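Local coordinates for RabGAP/TBC protein (Chlamydomonas reinhardtii, PDB 4P17), which is of unknown function but, as a flagellar TBC-domain protein of the RabGAP family, probably acts on Rab GTPases, at residues P42-Y47 with N74-E79; L266-I271 with N291-M296; N93-M98 with L138-V143; H117-H122 with V158-V163; Q219-D224 with G283-R288. All coordinates share one frame; numbering follows the deposited sequence. Where two conformers were deposited one is given.

The five contacts link helices, and in contact 4 a loop and a helix, of a chain with no strands, and they fall into three groups along the sequence. Contact 1, between helices 27-50 and 73-80, closes first. Contacts 3 and 4 follow with alternating segments; their centres are about 19 Å apart, and they meet where Leu138 CD2 packs on Val158 CG2 at 3.8 Å, on the consecutive helices 128-144 and 153-164. Contacts 5 and 2 also alternate and share helix 282-294, with centres about 15 Å apart. This second pair lies across the centre of the chain from contact 3, so that interleaved contacts recur in separate parts of the helical fold.

Contact 1 of 5, residues P42-Y47 with N74-E79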
# COMPACT_ATOMS: atom_id res chain seq x y z
N PRO A 42 8.78 9.94 20.71
CA PRO A 42 9.10 11.32 21.14
C PRO A 42 9.61 12.22 20.01
O PRO A 42 9.41 13.45 20.05
CB PRO A 42 10.19 11.11 22.20
CG PRO A 42 9.95 9.72 22.72
CD PRO A 42 9.47 8.93 21.53
N LEU A 43 10.28 11.62 19.03
CA LEU A 43 10.78 12.32 17.86
C LEU A 43 9.61 12.86 17.01
O LEU A 43 9.58 14.04 16.64
CB LEU A 43 11.66 11.40 17.03
CG LEU A 43 13.04 11.04 17.59
CD1 LEU A 43 12.99 10.61 19.03
CD2 LEU A 43 13.64 9.95 16.75
N TRP A 44 8.68 11.98 16.68
CA TRP A 44 7.46 12.38 15.97
C TRP A 44 6.59 13.34 16.80
O TRP A 44 6.01 14.27 16.25
CB TRP A 44 6.61 11.16 15.59
CG TRP A 44 7.19 10.43 14.44
CD1 TRP A 44 7.96 9.32 14.49
CD2 TRP A 44 7.10 10.81 13.07
NE1 TRP A 44 8.34 8.94 13.22
CE2 TRP A 44 7.83 9.84 12.33
CE3 TRP A 44 6.46 11.84 12.38
CZ2 TRP A 44 7.94 9.88 10.94
CZ3 TRP A 44 6.58 11.89 10.99
CH2 TRP A 44 7.29 10.90 10.29
N GLN A 45 6.49 13.13 18.10
CA GLN A 45 5.67 14.06 18.89
C GLN A 45 6.20 15.49 18.77
O GLN A 45 5.42 16.45 18.74
CB GLN A 45 5.63 13.65 20.35
CG GLN A 45 4.70 14.52 21.20
CD GLN A 45 3.22 14.26 21.00
OE1 GLN A 45 2.38 15.06 21.43
NE2 GLN A 45 2.89 13.12 20.40
N HIS A 46 7.52 15.63 18.69
CA HIS A 46 8.14 16.95 18.61
C HIS A 46 7.64 17.66 17.37
O HIS A 46 7.33 18.85 17.39
CB HIS A 46 9.68 16.83 18.57
CG HIS A 46 10.38 18.12 18.27
ND1 HIS A 46 10.42 19.17 19.16
CD2 HIS A 46 11.06 18.54 17.17
CE1 HIS A 46 11.07 20.18 18.62
NE2 HIS A 46 11.47 19.83 17.41
N TYR A 47 7.55 16.91 16.29
CA TYR A 47 7.18 17.50 15.03
C TYR A 47 5.68 17.82 14.94
O TYR A 47 5.32 18.93 14.52
CB TYR A 47 7.65 16.59 13.92
CG TYR A 47 9.16 16.72 13.78
CD1 TYR A 47 9.72 17.90 13.29
CD2 TYR A 47 10.02 15.71 14.14
CE1 TYR A 47 11.08 18.05 13.16
CE2 TYR A 47 11.40 15.86 14.02
CZ TYR A 47 11.91 17.03 13.54
OH TYR A 47 13.27 17.21 13.39
N ASN A 74 -2.43 10.21 8.68
CA ASN A 74 -3.24 11.20 7.96
C ASN A 74 -2.39 12.46 7.80
O ASN A 74 -2.22 12.94 6.71
CB ASN A 74 -4.57 11.46 8.70
CG ASN A 74 -5.56 12.27 7.86
OD1 ASN A 74 -5.18 13.05 7.02
ND2 ASN A 74 -6.85 12.08 8.12
N TRP A 75 -1.81 12.94 8.90
CA TRP A 75 -0.99 14.16 8.88
C TRP A 75 0.17 14.07 7.87
O TRP A 75 0.36 14.94 7.00
CB TRP A 75 -0.44 14.43 10.30
CG TRP A 75 0.36 15.69 10.41
CD1 TRP A 75 -0.05 16.95 10.09
CD2 TRP A 75 1.71 15.82 10.91
NE1 TRP A 75 0.96 17.85 10.35
CE2 TRP A 75 2.05 17.18 10.84
CE3 TRP A 75 2.64 14.91 11.39
CZ2 TRP A 75 3.29 17.65 11.25
CZ3 TRP A 75 3.87 15.37 11.78
CH2 TRP A 75 4.19 16.73 11.72
N VAL A 76 0.96 13.02 7.99
CA VAL A 76 2.15 12.88 7.16
C VAL A 76 1.82 12.49 5.71
O VAL A 76 2.39 13.05 4.79
CB VAL A 76 3.09 11.81 7.74
CG1 VAL A 76 4.33 11.65 6.88
CG2 VAL A 76 3.48 12.18 9.17
N TRP A 77 0.97 11.49 5.51
CA TRP A 77 0.67 11.07 4.16
C TRP A 77 0.08 12.18 3.32
O TRP A 77 0.40 12.31 2.16
CB TRP A 77 -0.32 9.94 4.14
CG TRP A 77 0.23 8.64 4.57
CD1 TRP A 77 1.51 8.37 4.98
CD2 TRP A 77 -0.49 7.41 4.64
NE1 TRP A 77 1.62 7.04 5.32
CE2 TRP A 77 0.40 6.43 5.13
CE3 TRP A 77 -1.81 7.04 4.39
CZ2 TRP A 77 0.02 5.11 5.32
CZ3 TRP A 77 -2.19 5.73 4.58
CH2 TRP A 77 -1.27 4.77 5.03
N MET A 78 -0.86 12.91 3.90
CA MET A 78 -1.59 13.92 3.14
C MET A 78 -0.65 15.05 2.71
O MET A 78 -0.81 15.62 1.64
CB MET A 78 -2.75 14.47 3.93
CG MET A 78 -3.90 13.47 4.19
SD MET A 78 -4.73 12.82 2.73
CE MET A 78 -5.57 14.29 2.12
N GLU A 79 0.36 15.32 3.53
CA GLU A 79 1.37 16.32 3.16
C GLU A 79 2.44 15.78 2.19
O GLU A 79 2.65 16.33 1.11
CB GLU A 79 2.04 16.87 4.42
CG GLU A 79 3.12 17.92 4.16
CD GLU A 79 2.58 19.19 3.54
OE1 GLU A 79 1.34 19.38 3.55
OE2 GLU A 79 3.38 19.99 3.03
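Trp44 and Val76 mark where helices 27-50 and 73-80 come together, the axes of 42-47 and 74-79 passing 12.8 Å apart at an angle of 66°. In the all-helical TBC fold this joins the long N-terminal helix to an early helix of the Rab-GTPase-TBC region. The gap is wide for a helix pair, and large aromatic side chains bridge it. Trp44 leaves its helix with CG anti to the carbonyl carbon (chi1 -76°), and its six-membered ring ends close to the opposite helix. There CZ3 lies 3.6 Å from Val76 CG2, the two side chains crossing at about a right angle.

Trp75 reaches the other way. With CG anti to the backbone N (chi1 -177°), its indole extends toward helix 27-50, and the two tryptophans meet edge to edge, Trp44 CE3 standing 4.4 Å from Trp75 CZ3, so neither ring stacks on the other. The far corner of the Trp75 indole presses on main chain as well as side chain: CH2 is 4.1 Å from Tyr47 CB, while the phenol of Tyr47 leads away from helix 73-80.

No hydrogen bond crosses between the two segments. Met63 of helix 57-65 touches both Trp44 and Tyr47, and Pro69 lies against Trp44, so the connection between the two helices folds back onto the same aromatic cluster. Trp75 NE1 makes a weak hydrogen bond to Asp51 OD1, which may help to orient the indole. On the main chain, Trp75 CH2 lies 3.7 Å from both C and O of Tyr47.

Contact 2 of 5, residues L266-I271 with N291-M296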
# COMPACT_ATOMS: atom_id res chain seq x y z
N LEU A 266 11.35 -6.99 -4.09
CA LEU A 266 12.62 -7.73 -4.06
C LEU A 266 12.89 -8.21 -2.64
O LEU A 266 13.33 -9.34 -2.44
CB LEU A 266 13.80 -6.87 -4.54
CG LEU A 266 15.10 -7.68 -4.50
CD1 LEU A 266 15.08 -8.73 -5.63
CD2 LEU A 266 16.29 -6.81 -4.57
N ALA A 267 12.62 -7.34 -1.65
CA ALA A 267 12.86 -7.70 -0.26
C ALA A 267 12.03 -8.93 0.13
O ALA A 267 12.51 -9.80 0.83
CB ALA A 267 12.56 -6.53 0.67
N MET A 268 10.79 -8.99 -0.33
CA MET A 268 9.96 -10.17 -0.07
C MET A 268 10.57 -11.42 -0.63
O MET A 268 10.52 -12.47 0.00
CB MET A 268 8.58 -9.98 -0.68
CG MET A 268 7.76 -8.97 0.01
SD MET A 268 7.17 -9.51 1.61
CE MET A 268 6.27 -11.01 1.23
N LEU A 269 11.13 -11.33 -1.84
CA LEU A 269 11.74 -12.48 -2.46
C LEU A 269 13.03 -12.87 -1.76
O LEU A 269 13.35 -14.06 -1.66
CB LEU A 269 11.98 -12.21 -3.94
CG LEU A 269 10.70 -11.91 -4.74
CD1 LEU A 269 10.98 -11.61 -6.22
CD2 LEU A 269 9.70 -13.05 -4.62
N LYS A 270 13.79 -11.88 -1.28
CA LYS A 270 15.01 -12.16 -0.54
C LYS A 270 14.70 -12.91 0.75
O LYS A 270 15.34 -13.90 1.11
CB LYS A 270 15.75 -10.86 -0.24
CG LYS A 270 17.10 -11.01 0.39
CD LYS A 270 17.89 -9.73 0.20
CE LYS A 270 18.61 -9.30 1.47
NZ LYS A 270 19.37 -10.40 2.12
N ILE A 271 13.69 -12.41 1.45
CA ILE A 271 13.35 -12.91 2.78
C ILE A 271 12.84 -14.36 2.70
O ILE A 271 13.15 -15.20 3.56
CB ILE A 271 12.30 -11.94 3.41
CG1 ILE A 271 12.99 -10.65 3.84
CG2 ILE A 271 11.61 -12.57 4.59
CD1 ILE A 271 12.04 -9.51 4.28
N ASN A 291 0.83 -17.36 0.67
CA ASN A 291 0.62 -17.67 2.07
C ASN A 291 1.67 -17.03 2.94
O ASN A 291 1.37 -16.51 4.01
CB ASN A 291 0.62 -19.19 2.28
CG ASN A 291 -0.42 -19.89 1.43
OD1 ASN A 291 -1.37 -19.26 0.93
ND2 ASN A 291 -0.27 -21.20 1.28
N ALA A 292 2.90 -17.03 2.44
CA ALA A 292 4.01 -16.43 3.16
C ALA A 292 3.79 -14.94 3.26
O ALA A 292 3.98 -14.33 4.30
CB ALA A 292 5.31 -16.70 2.45
N ALA A 293 3.39 -14.35 2.15
CA ALA A 293 3.25 -12.91 2.13
C ALA A 293 2.13 -12.50 3.08
O ALA A 293 2.24 -11.48 3.75
CB ALA A 293 2.99 -12.42 0.74
N ALA A 294 1.08 -13.30 3.15
CA ALA A 294 -0.07 -12.95 3.98
C ALA A 294 0.26 -12.98 5.48
O ALA A 294 -0.50 -12.44 6.30
CB ALA A 294 -1.25 -13.88 3.66
N THR A 295 1.38 -13.58 5.86
CA THR A 295 1.75 -13.58 7.28
C THR A 295 3.06 -12.85 7.52
O THR A 295 3.79 -13.08 8.49
CB THR A 295 1.79 -15.00 7.83
OG1 THR A 295 2.74 -15.76 7.09
CG2 THR A 295 0.42 -15.64 7.71
N MET A 296 3.35 -11.91 6.63
CA MET A 296 4.55 -11.11 6.75
C MET A 296 4.32 -10.00 7.79
O MET A 296 4.06 -8.84 7.46
CB MET A 296 4.95 -10.55 5.39
CG MET A 296 6.44 -10.26 5.24
SD MET A 296 7.12 -9.13 6.49
CE MET A 296 8.84 -9.64 6.50
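Met268 curls through three successive bends, its CG beside the backbone N (chi1 -70°) and the chain turning again at chi2 and chi3, while Met296 holds CG anti to the backbone N (chi1 -154°) and bends at chi2. The two thioether chains thereby slide past each other in opposite directions, with Met268 SD 3.8 Å from Met296 CG. The curl carries the Met268 methyl onto the last turns of helix 282-294, where CE lies 3.6 Å from Ala293 CB and 3.7 Å from Ala293 CA. One turn further on, Ile271 crosses Met296 at about a right angle, and its CD1 touches Met296 CE at 3.9 Å.

The contact closes the end of helix 259-271 against the point where helix 282-294 gives way to a loop, in the C-terminal part of the chain. Trp232 of helix 226-234 and Leu302 of helix 299-306 also pack on Met268, and Met296 O is hydrogen-bonded to Thr245 OG1.

Across the two segments the chemistry is wholly apolar: methyl, methylene and sulfur surfaces meet with no hydrogen bond, so the fit rests on shape and dispersion, not on directional bonds.

Contact 3 of 5, residues N93-M98 with L138-V143; sequences NYYSIM and LQAYSV
Tyr95 is the first residue of 93-98 to touch 138-143; Tyr94, just before it, is hydrogen-bonded through OH to His144 ND1, right after the partner segment. The CG of Tyr95 stands anti to the backbone N (chi1 171°), which swings the phenol ring across so that CE1 comes 3.7 Å from Ala140 CB; the methyl approaches the ring obliquely. The same ring also meets that of Phe173 of helix 169-183. Ser96 looks away from the partner helix and serves its own, OG donating to Asn93 O at 2.7 Å, so that this carbonyl takes both the hydroxyl and Ile97 N in the first turn.

Helix 94-102 here lies across helix 128-144, the two segment axes 9.1 Å apart and almost perpendicular (93°), within the helical TBC fold. At Met98 the backbones approach closely, with CA 4.7 Å from Ala140 CA; the small alanine allows this. Met98 CB lies 4.0 Å from Ala140 CB, and Met98 O receives a CA-H...O contact from Ala140 CA, 157° at the hydrogen. The bent Met98 side chain then runs past Val143 in the opposite direction, its SD 4.1 Å from Val143 CG2. That CG2 also faces Met98 O at 3.5 Å, so one carbonyl touches carbon from two positions one turn apart. Next to Met98 in sequence, Val99 O is hydrogen-bonded to Gln139 NE2.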
# COMPACT_ATOMS: atom_id res chain seq x y z
N ASN A 93 -15.93 22.62 -1.89
CA ASN A 93 -17.08 21.75 -2.09
C ASN A 93 -16.83 20.76 -3.21
O ASN A 93 -17.75 20.08 -3.65
CB ASN A 93 -18.34 22.57 -2.41
CG ASN A 93 -18.23 23.32 -3.71
OD1 ASN A 93 -17.13 23.49 -4.25
ND2 ASN A 93 -19.37 23.78 -4.24
N TYR A 94 -15.58 20.68 -3.67
CA TYR A 94 -15.26 19.91 -4.87
C TYR A 94 -15.53 18.42 -4.69
O TYR A 94 -16.17 17.81 -5.54
CB TYR A 94 -13.79 20.13 -5.29
CG TYR A 94 -13.41 19.44 -6.58
CD1 TYR A 94 -13.66 20.03 -7.81
CD2 TYR A 94 -12.79 18.20 -6.56
CE1 TYR A 94 -13.30 19.40 -8.99
CE2 TYR A 94 -12.43 17.56 -7.71
CZ TYR A 94 -12.69 18.16 -8.93
OH TYR A 94 -12.30 17.53 -10.07
N TYR A 95 -15.05 17.83 -3.60
CA TYR A 95 -15.27 16.41 -3.40
C TYR A 95 -16.78 16.11 -3.40
O TYR A 95 -17.24 15.20 -4.08
CB TYR A 95 -14.59 15.93 -2.09
CG TYR A 95 -14.99 14.52 -1.74
CD1 TYR A 95 -14.62 13.44 -2.55
CD2 TYR A 95 -15.78 14.25 -0.61
CE1 TYR A 95 -15.02 12.13 -2.24
CE2 TYR A 95 -16.18 12.95 -0.30
CZ TYR A 95 -15.79 11.90 -1.12
OH TYR A 95 -16.17 10.63 -0.81
N SER A 96 -17.56 16.90 -2.67
CA SER A 96 -19.00 16.66 -2.58
C SER A 96 -19.67 16.75 -3.96
O SER A 96 -20.62 16.02 -4.23
CB SER A 96 -19.64 17.65 -1.61
OG SER A 96 -19.71 18.94 -2.17
N ILE A 97 -19.16 17.63 -4.83
CA ILE A 97 -19.67 17.74 -6.20
C ILE A 97 -19.33 16.47 -6.96
O ILE A 97 -20.16 15.93 -7.68
CB ILE A 97 -19.09 18.96 -6.95
CG1 ILE A 97 -19.68 20.26 -6.39
CG2 ILE A 97 -19.42 18.89 -8.44
CD1 ILE A 97 -18.93 21.50 -6.79
N MET A 98 -18.10 15.98 -6.80
CA MET A 98 -17.71 14.71 -7.39
C MET A 98 -18.49 13.47 -6.85
O MET A 98 -18.82 12.56 -7.60
CB MET A 98 -16.20 14.53 -7.18
CG MET A 98 -15.35 15.57 -7.90
SD MET A 98 -15.57 15.53 -9.69
CE MET A 98 -16.49 17.05 -9.92
N LEU A 138 -14.81 6.00 -4.51
CA LEU A 138 -14.41 5.45 -5.78
C LEU A 138 -15.27 6.01 -6.88
O LEU A 138 -14.77 6.36 -7.93
CB LEU A 138 -14.48 3.94 -5.79
CG LEU A 138 -13.39 3.25 -4.96
CD1 LEU A 138 -13.79 1.82 -4.58
CD2 LEU A 138 -12.11 3.20 -5.74
N GLN A 139 -16.56 6.16 -6.62
CA GLN A 139 -17.43 6.69 -7.66
C GLN A 139 -17.03 8.17 -7.94
O GLN A 139 -16.97 8.61 -9.09
CB GLN A 139 -18.90 6.55 -7.23
CG GLN A 139 -19.41 7.66 -6.32
CD GLN A 139 -20.77 7.37 -5.70
OE1 GLN A 139 -21.17 6.20 -5.54
NE2 GLN A 139 -21.49 8.42 -5.34
N ALA A 140 -16.71 8.90 -6.87
CA ALA A 140 -16.23 10.28 -6.97
C ALA A 140 -14.97 10.33 -7.81
O ALA A 140 -14.83 11.16 -8.72
CB ALA A 140 -15.96 10.85 -5.58
N TYR A 141 -14.02 9.45 -7.52
CA TYR A 141 -12.76 9.52 -8.24
C TYR A 141 -12.97 9.18 -9.73
O TYR A 141 -12.34 9.79 -10.60
CB TYR A 141 -11.70 8.58 -7.63
CG TYR A 141 -10.37 8.96 -8.19
CD1 TYR A 141 -9.71 10.09 -7.76
CD2 TYR A 141 -9.81 8.22 -9.23
CE1 TYR A 141 -8.51 10.47 -8.34
CE2 TYR A 141 -8.61 8.61 -9.81
CZ TYR A 141 -7.98 9.72 -9.36
OH TYR A 141 -6.80 10.11 -9.94
N SER A 142 -13.90 8.27 -10.00
CA SER A 142 -14.14 7.76 -11.36
C SER A 142 -14.67 8.81 -12.33
O SER A 142 -14.45 8.72 -13.55
CB SER A 142 -15.10 6.57 -11.31
OG SER A 142 -16.44 7.01 -11.16
N VAL A 143 -15.39 9.79 -11.79
CA VAL A 143 -15.85 10.94 -12.57
C VAL A 143 -14.83 12.09 -12.54
O VAL A 143 -14.74 12.85 -13.50
CB VAL A 143 -17.23 11.44 -12.09
CG1 VAL A 143 -18.27 10.33 -12.30
CG2 VAL A 143 -17.19 11.89 -10.63

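Contact 4 of 5, residues H117-H122 with V158-V163; sequences HTFPDH and VGLMLV
The loop between helices 108-114 and 128-144 packs on helix 153-164 through Phe119 and His122. Just ahead of them, His117 probably takes the place of the arginine that ends the IxxDxxR arginine-finger motif of TBC domains. Phe119 has positive backbone angles, a left-handed conformation, and its ring leans obliquely onto bare main chain: CE2 is 3.6 Å from Gly159 CA. Because Gly159 has no side chain, the ring can come this close to the helix. Leu160 crosses Phe119 at about a right angle, its CD1 touching both CE1 and CZ of that ring at 4.0 Å.

Helix 153-164 packs among other helices of the TBC fold, with Val246, Met247 and Trp250 of helix 243-256 against Leu160. The loop itself is held to helix 128-144 by Arg131, whose NH2 is hydrogen-bonded to the carbonyls of both Thr118 and Phe119.

At the other end of the loop segment His122 extends with CG anti to the backbone N (chi1 -170°). Val163 has two conformers; in the one described CG2 lies over a face of this imidazole, 4.1 Å from the ring centroid and 29° off the normal, so the CH-pi contact is tentative. Both imidazole nitrogens are engaged, ND1 with Leu125 N and NE2 with Tyr16 O, two bonds that would hold the ring's rotation, with one face toward Val163.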
# COMPACT_ATOMS: atom_id res chain seq x y z
N HIS A 117 -16.70 -9.17 -2.51
CA HIS A 117 -15.68 -10.17 -2.18
C HIS A 117 -14.37 -9.57 -1.62
O HIS A 117 -13.45 -10.31 -1.23
CB HIS A 117 -15.41 -11.08 -3.40
CG HIS A 117 -15.12 -10.36 -4.67
ND1 HIS A 117 -16.10 -10.03 -5.59
CD2 HIS A 117 -13.95 -9.95 -5.22
CE1 HIS A 117 -15.55 -9.44 -6.63
NE2 HIS A 117 -14.24 -9.37 -6.43
N THR A 118 -14.31 -8.25 -1.53
CA THR A 118 -13.23 -7.60 -0.80
C THR A 118 -13.63 -7.47 0.68
O THR A 118 -14.82 -7.52 1.00
CB THR A 118 -12.93 -6.22 -1.37
OG1 THR A 118 -14.12 -5.44 -1.35
CG2 THR A 118 -12.41 -6.31 -2.80
N PHE A 119 -12.65 -7.27 1.55
CA PHE A 119 -12.86 -7.13 3.01
C PHE A 119 -14.04 -7.89 3.57
O PHE A 119 -14.96 -7.31 4.14
CB PHE A 119 -13.04 -5.66 3.36
CG PHE A 119 -11.88 -4.85 2.97
CD1 PHE A 119 -10.64 -5.16 3.47
CD2 PHE A 119 -12.00 -3.83 2.04
CE1 PHE A 119 -9.55 -4.46 3.11
CE2 PHE A 119 -10.89 -3.12 1.66
CZ PHE A 119 -9.66 -3.44 2.22
N PRO A 120 -14.01 -9.21 3.43
CA PRO A 120 -15.10 -9.97 4.04
C PRO A 120 -15.14 -9.78 5.56
O PRO A 120 -16.23 -9.73 6.13
CB PRO A 120 -14.78 -11.41 3.67
CG PRO A 120 -13.28 -11.43 3.54
CD PRO A 120 -12.92 -10.08 2.96
N ASP A 121 -13.99 -9.62 6.20
CA ASP A 121 -13.96 -9.75 7.64
C ASP A 121 -13.72 -8.47 8.43
O ASP A 121 -13.85 -8.49 9.65
CB ASP A 121 -12.90 -10.80 8.03
N HIS A 122 -13.38 -7.36 7.77
CA HIS A 122 -13.16 -6.13 8.53
C HIS A 122 -14.48 -5.64 9.09
O HIS A 122 -15.42 -5.46 8.33
CB HIS A 122 -12.50 -5.03 7.66
CG HIS A 122 -12.04 -3.86 8.47
ND1 HIS A 122 -12.85 -2.78 8.75
CD2 HIS A 122 -10.88 -3.65 9.14
CE1 HIS A 122 -12.19 -1.92 9.51
NE2 HIS A 122 -10.99 -2.43 9.77
N VAL A 158 -8.44 1.90 -1.59
CA VAL A 158 -9.20 2.92 -0.93
C VAL A 158 -9.75 2.41 0.40
O VAL A 158 -9.89 3.18 1.35
CB VAL A 158 -10.34 3.43 -1.83
CG1 VAL A 158 -11.35 4.26 -1.00
CG2 VAL A 158 -9.76 4.22 -2.93
N GLY A 159 -10.01 1.10 0.46
CA GLY A 159 -10.46 0.48 1.69
C GLY A 159 -9.41 0.65 2.77
O GLY A 159 -9.70 1.03 3.89
N LEU A 160 -8.15 0.38 2.44
CA LEU A 160 -7.11 0.53 3.44
C LEU A 160 -6.84 1.99 3.69
O LEU A 160 -6.51 2.35 4.80
CB LEU A 160 -5.83 -0.21 3.03
CG LEU A 160 -5.33 -1.29 4.00
CD1 LEU A 160 -6.39 -2.31 4.31
CD2 LEU A 160 -4.12 -1.99 3.35
N MET A 161 -6.98 2.84 2.67
CA MET A 161 -6.83 4.26 2.91
C MET A 161 -7.88 4.75 3.91
O MET A 161 -7.55 5.47 4.86
CB MET A 161 -6.95 5.05 1.61
CG MET A 161 -5.75 4.96 0.71
SD MET A 161 -6.12 6.07 -0.67
CE MET A 161 -4.63 5.86 -1.66
N LEU A 162 -9.13 4.33 3.72
CA LEU A 162 -10.19 4.72 4.66
C LEU A 162 -9.85 4.33 6.10
O LEU A 162 -9.96 5.12 7.02
CB LEU A 162 -11.53 4.13 4.23
CG LEU A 162 -12.21 4.80 3.02
CD1 LEU A 162 -13.41 3.97 2.59
CD2 LEU A 162 -12.62 6.25 3.31
N VAL A 163 -9.38 3.10 6.29
CA VAL A 163 -9.10 2.64 7.64
C VAL A 163 -7.89 3.37 8.24
O VAL A 163 -7.91 3.73 9.41
CB VAL A 163 -8.88 1.11 7.66
CG1 VAL A 163 -8.45 0.66 9.00
CG2 VAL A 163 -10.17 0.36 7.27

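Contact 5 of 5, residues Q219-D224 with G283-R288; sequences QAIDFD and GELLMR
Phe223 and Leu285 carry this contact through a methyl placed over a ring face. With chi1 at 179°, Phe223 stretches its ring toward helix 282-294, and Leu285 CD2 settles over the centre of one face, 3.8 Å from the ring centroid and 11° off the normal, a CH-pi interaction. Leu285 leaves its helix with CG anti to the backbone N, and its chi2, 147°, lies off the staggered value; CD2 goes to the ring, CD1 to Ile221 CD1 at 3.7 Å. To meet it, Ile221 sets CG1 between the backbone N and the carbonyl carbon, with the rest of the chain extended to CD1. Leu286 comes from another side, its CB at the ring edge 4.2 Å from Phe223 CE1.

Asp222, with positive phi, forms a Schellman motif at the C-terminal end of helix 212-221. Ile221 and Phe223, before and after this turn, both point toward the partner helix.

Among its neighbours in the TBC fold, the contact joins the C-terminal end of helix 212-221 and the loop after it to helix 282-294: His217 and Phe218 of the former also touch Leu285, and Leu228 of helix 226-234 packs on both Phe223 and Leu286.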
# COMPACT_ATOMS: atom_id res chain seq x y z
N GLN A 219 13.55 -19.89 -13.60
CA GLN A 219 13.70 -20.42 -14.96
C GLN A 219 13.42 -21.92 -15.04
O GLN A 219 12.66 -22.36 -15.91
CB GLN A 219 15.11 -20.17 -15.48
N ALA A 220 14.04 -22.70 -14.16
CA ALA A 220 13.84 -24.15 -14.17
C ALA A 220 12.38 -24.56 -14.04
O ALA A 220 11.96 -25.57 -14.64
CB ALA A 220 14.65 -24.79 -13.07
N ILE A 221 11.59 -23.83 -13.24
CA ILE A 221 10.19 -24.24 -13.02
C ILE A 221 9.24 -23.42 -13.88
O ILE A 221 8.03 -23.62 -13.82
CB ILE A 221 9.76 -24.16 -11.53
CG1 ILE A 221 9.69 -22.71 -11.04
CG2 ILE A 221 10.72 -25.00 -10.65
CD1 ILE A 221 9.15 -22.57 -9.62
N ASP A 222 9.80 -22.53 -14.69
CA ASP A 222 9.05 -21.67 -15.59
C ASP A 222 8.10 -20.77 -14.80
O ASP A 222 6.97 -20.57 -15.20
CB ASP A 222 8.24 -22.49 -16.62
CG ASP A 222 9.13 -23.26 -17.60
OD1 ASP A 222 10.27 -22.81 -17.87
OD2 ASP A 222 8.67 -24.30 -18.11
N PHE A 223 8.58 -20.25 -13.67
CA PHE A 223 7.76 -19.35 -12.85
C PHE A 223 7.90 -17.93 -13.35
O PHE A 223 9.01 -17.43 -13.49
CB PHE A 223 8.14 -19.43 -11.38
CG PHE A 223 7.33 -18.51 -10.53
CD1 PHE A 223 6.01 -18.79 -10.24
CD2 PHE A 223 7.87 -17.34 -10.06
CE1 PHE A 223 5.26 -17.92 -9.48
CE2 PHE A 223 7.13 -16.49 -9.30
CZ PHE A 223 5.83 -16.77 -9.02
N ASP A 224 6.76 -17.30 -13.61
CA ASP A 224 6.67 -15.92 -14.08
C ASP A 224 6.40 -15.02 -12.89
O ASP A 224 5.33 -15.12 -12.30
CB ASP A 224 5.52 -15.80 -15.09
CG ASP A 224 5.45 -14.45 -15.77
OD1 ASP A 224 6.41 -13.66 -15.67
OD2 ASP A 224 4.41 -14.19 -16.41
N GLY A 283 2.96 -23.38 -9.99
CA GLY A 283 1.71 -23.13 -9.29
C GLY A 283 1.88 -23.25 -7.78
O GLY A 283 1.37 -22.42 -7.03
N GLU A 284 2.62 -24.27 -7.32
CA GLU A 284 2.81 -24.46 -5.89
C GLU A 284 3.54 -23.30 -5.26
O GLU A 284 3.25 -22.88 -4.14
CB GLU A 284 3.58 -25.75 -5.64
CG GLU A 284 3.91 -26.02 -4.18
CD GLU A 284 2.72 -26.46 -3.36
OE1 GLU A 284 1.58 -26.36 -3.87
OE2 GLU A 284 2.94 -26.91 -2.21
N LEU A 285 4.53 -22.79 -5.99
CA LEU A 285 5.36 -21.72 -5.47
C LEU A 285 4.53 -20.48 -5.28
O LEU A 285 4.67 -19.78 -4.28
CB LEU A 285 6.54 -21.46 -6.40
CG LEU A 285 7.56 -20.43 -5.88
CD1 LEU A 285 8.97 -20.79 -6.35
CD2 LEU A 285 7.19 -19.02 -6.33
N LEU A 286 3.67 -20.21 -6.24
CA LEU A 286 2.73 -19.10 -6.15
C LEU A 286 1.87 -19.17 -4.89
O LEU A 286 1.84 -18.22 -4.08
CB LEU A 286 1.85 -19.08 -7.39
CG LEU A 286 0.78 -18.01 -7.49
CD1 LEU A 286 1.44 -16.63 -7.71
CD2 LEU A 286 -0.17 -18.37 -8.60
N MET A 287 1.16 -20.29 -4.71
CA MET A 287 0.34 -20.47 -3.50
C MET A 287 1.16 -20.34 -2.20
O MET A 287 0.74 -19.67 -1.27
CB MET A 287 -0.36 -21.84 -3.52
N ARG A 288 2.31 -20.99 -2.13
CA ARG A 288 3.14 -20.92 -0.94
C ARG A 288 3.65 -19.50 -0.64
O ARG A 288 3.65 -19.07 0.49
CB ARG A 288 4.33 -21.88 -1.07
CG ARG A 288 3.96 -23.32 -0.83